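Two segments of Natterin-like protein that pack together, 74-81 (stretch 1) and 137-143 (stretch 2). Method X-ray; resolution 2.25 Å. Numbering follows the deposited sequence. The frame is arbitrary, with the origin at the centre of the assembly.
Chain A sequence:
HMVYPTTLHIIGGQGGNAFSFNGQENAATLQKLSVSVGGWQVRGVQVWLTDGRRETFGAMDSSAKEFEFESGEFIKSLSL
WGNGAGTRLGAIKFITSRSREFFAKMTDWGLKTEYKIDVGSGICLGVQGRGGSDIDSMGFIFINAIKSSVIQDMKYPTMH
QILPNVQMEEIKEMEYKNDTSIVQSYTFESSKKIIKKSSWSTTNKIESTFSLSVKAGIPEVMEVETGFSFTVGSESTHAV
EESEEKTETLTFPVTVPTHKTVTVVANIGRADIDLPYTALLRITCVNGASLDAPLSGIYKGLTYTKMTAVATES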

# COMPACT_ATOMS: atom_id res chain seq x y z
N PHE A 74 -1.87 22.43 -5.52
CA PHE A 74 -0.94 23.50 -5.24
C PHE A 74 -1.03 24.62 -6.27
O PHE A 74 -1.83 24.54 -7.17
N ILE A 75 -0.21 25.65 -6.12
CA ILE A 75 -0.26 26.81 -7.02
C ILE A 75 0.76 26.69 -8.13
O ILE A 75 1.94 26.46 -7.87
N LYS A 76 0.29 26.80 -9.37
CA LYS A 76 1.14 26.71 -10.54
C LYS A 76 1.69 28.07 -10.97
O LYS A 76 2.81 28.21 -11.49
N SER A 77 0.89 29.10 -10.79
CA SER A 77 1.31 30.47 -11.14
C SER A 77 0.55 31.47 -10.29
O SER A 77 -0.55 31.21 -9.86
N LEU A 78 1.17 32.59 -10.04
CA LEU A 78 0.61 33.68 -9.28
C LEU A 78 1.05 35.00 -9.88
O LEU A 78 2.20 35.17 -10.21
N SER A 79 0.13 35.94 -9.99
CA SER A 79 0.44 37.31 -10.37
C SER A 79 -0.15 38.27 -9.38
O SER A 79 -1.25 38.07 -8.89
N LEU A 80 0.59 39.32 -9.10
CA LEU A 80 0.12 40.41 -8.31
C LEU A 80 0.23 41.71 -9.11
O LEU A 80 1.13 41.86 -9.97
N TRP A 81 -0.70 42.63 -8.85
CA TRP A 81 -0.74 43.96 -9.46
C TRP A 81 -0.84 45.03 -8.39
O TRP A 81 -1.51 44.85 -7.35
N SER A 137 0.43 46.52 0.86
CA SER A 137 1.26 45.61 0.10
C SER A 137 1.13 44.20 0.63
O SER A 137 0.83 43.97 1.80
N MET A 138 1.34 43.23 -0.23
CA MET A 138 1.33 41.83 0.22
C MET A 138 2.06 40.93 -0.74
O MET A 138 2.15 41.23 -1.95
N GLY A 139 2.58 39.82 -0.18
CA GLY A 139 3.07 38.74 -0.99
C GLY A 139 2.75 37.41 -0.34
O GLY A 139 2.37 37.34 0.84
N PHE A 140 2.90 36.35 -1.11
CA PHE A 140 2.65 34.98 -0.61
C PHE A 140 3.98 34.28 -0.31
O PHE A 140 4.92 34.31 -1.11
N ILE A 141 4.06 33.68 0.87
CA ILE A 141 5.22 32.93 1.29
C ILE A 141 5.16 31.53 0.70
O ILE A 141 4.26 30.79 1.02
N PHE A 142 6.12 31.18 -0.14
CA PHE A 142 6.19 29.85 -0.72
C PHE A 142 7.42 29.10 -0.25
O PHE A 142 8.50 29.68 -0.13
N ILE A 143 7.28 27.79 -0.06
CA ILE A 143 8.43 26.91 0.05
C ILE A 143 9.08 26.81 -1.32
O ILE A 143 8.41 26.61 -2.34

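The strand that carries L78 and L80 and strand 137-143 run nearly antiparallel, at 170°, with their axes 9.0 Å apart at closest approach. No hydrogen bond crosses between the two stretches. The contact is made by apolar side chains, and 274 Å² is buried in all.

F142 covers the most surface. Its CA-to-CB bond points toward stretch 1, with chi1 m and chi2 at -76°. Two aliphatic groups meet the edge of its ring, near the ring plane. I75 CD1 lies 3.9 Å from F142 CE1, and L78 CD2 lies 3.9 Å from F142 CE2. I75 also points toward the other stretch, in the mt rotamer.

F140 points in as well, with chi1 m and chi2 at 77°. L78 CD2 comes within 3.7 Å of F140 CD1. L80 CD2 reaches the ring edge, 4.1 Å from F140 CE1.

L78 points in with chi1 t and chi2 p. Its CD2 methyl touches both rings and so links the two phenylalanines. L80, rotamer mt, has its CD1 against backbone, 3.6 Å from M138 O and 4.2 Å from G139 CA. G139 has no side chain. The side chain of M138 starts sideways and its end leads away.

S77 points away from the contact. S79 OG and K76 NZ are hydrogen-bonded elsewhere in the structure.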

# COMPACT_ATOMS: atom_id res chain seq x y z
CB PHE A 74 0.51 22.97 -5.12
CG PHE A 74 1.02 22.27 -6.33
CD1 PHE A 74 0.79 20.91 -6.52
CD2 PHE A 74 1.78 22.96 -7.28
CE1 PHE A 74 1.27 20.26 -7.66
CE2 PHE A 74 2.30 22.32 -8.41
CZ PHE A 74 2.04 20.96 -8.61
CB ILE A 75 -0.07 28.12 -6.24
CG1 ILE A 75 -1.25 28.35 -5.32
CG2 ILE A 75 0.04 29.28 -7.20
CD1 ILE A 75 -1.10 29.55 -4.39
CB LYS A 76 0.33 26.04 -11.66
CG LYS A 76 0.86 26.21 -13.06
CD LYS A 76 0.03 25.35 -14.02
CE LYS A 76 -1.33 25.95 -14.25
NZ LYS A 76 -1.99 25.30 -15.39
CB SER A 77 1.07 30.75 -12.63
OG SER A 77 -0.30 30.73 -12.94
CB LEU A 78 1.12 33.60 -7.85
CG LEU A 78 0.80 34.82 -6.95
CD1 LEU A 78 -0.62 34.74 -6.48
CD2 LEU A 78 1.71 34.87 -5.75
CB SER A 79 -0.14 37.60 -11.74
OG SER A 79 0.60 36.91 -12.72
CB LEU A 80 0.95 40.51 -7.05
CG LEU A 80 0.93 39.27 -6.15
CD1 LEU A 80 1.93 39.46 -5.02
CD2 LEU A 80 -0.45 39.02 -5.58
CB TRP A 81 -1.96 44.13 -10.33
CG TRP A 81 -1.98 43.46 -11.63
CD1 TRP A 81 -1.78 44.02 -12.83
CD2 TRP A 81 -2.34 42.09 -11.88
NE1 TRP A 81 -1.94 43.06 -13.84
CE2 TRP A 81 -2.30 41.89 -13.27
CE3 TRP A 81 -2.66 41.01 -11.05
CZ2 TRP A 81 -2.56 40.67 -13.85
CZ3 TRP A 81 -2.92 39.82 -11.61
CH2 TRP A 81 -2.88 39.65 -13.03
CB SER A 137 2.72 46.11 0.12
OG SER A 137 3.19 46.11 1.44
CB MET A 138 -0.08 41.31 0.39
CG MET A 138 -0.21 40.15 1.36
SD MET A 138 -1.86 39.43 1.43
CE MET A 138 -2.74 40.54 2.48
CB PHE A 140 1.86 34.19 -1.64
CG PHE A 140 0.42 34.65 -1.80
CD1 PHE A 140 0.12 35.79 -2.51
CD2 PHE A 140 -0.63 33.93 -1.27
CE1 PHE A 140 -1.18 36.23 -2.67
CE2 PHE A 140 -1.95 34.37 -1.42
CZ PHE A 140 -2.23 35.51 -2.12
CB ILE A 141 5.30 32.79 2.81
CG1 ILE A 141 5.35 34.17 3.46
CG2 ILE A 141 6.58 32.07 3.23
CD1 ILE A 141 5.13 34.16 4.95
CB PHE A 142 6.26 29.92 -2.26
CG PHE A 142 5.00 30.35 -2.90
CD1 PHE A 142 3.94 29.47 -3.02
CD2 PHE A 142 4.87 31.66 -3.41
CE1 PHE A 142 2.74 29.86 -3.60
CE2 PHE A 142 3.68 32.05 -4.01
CZ PHE A 142 2.60 31.15 -4.07
CB ILE A 143 8.04 25.47 0.51
CG1 ILE A 143 7.33 25.53 1.84
CG2 ILE A 143 9.30 24.60 0.64
CD1 ILE A 143 6.82 24.19 2.33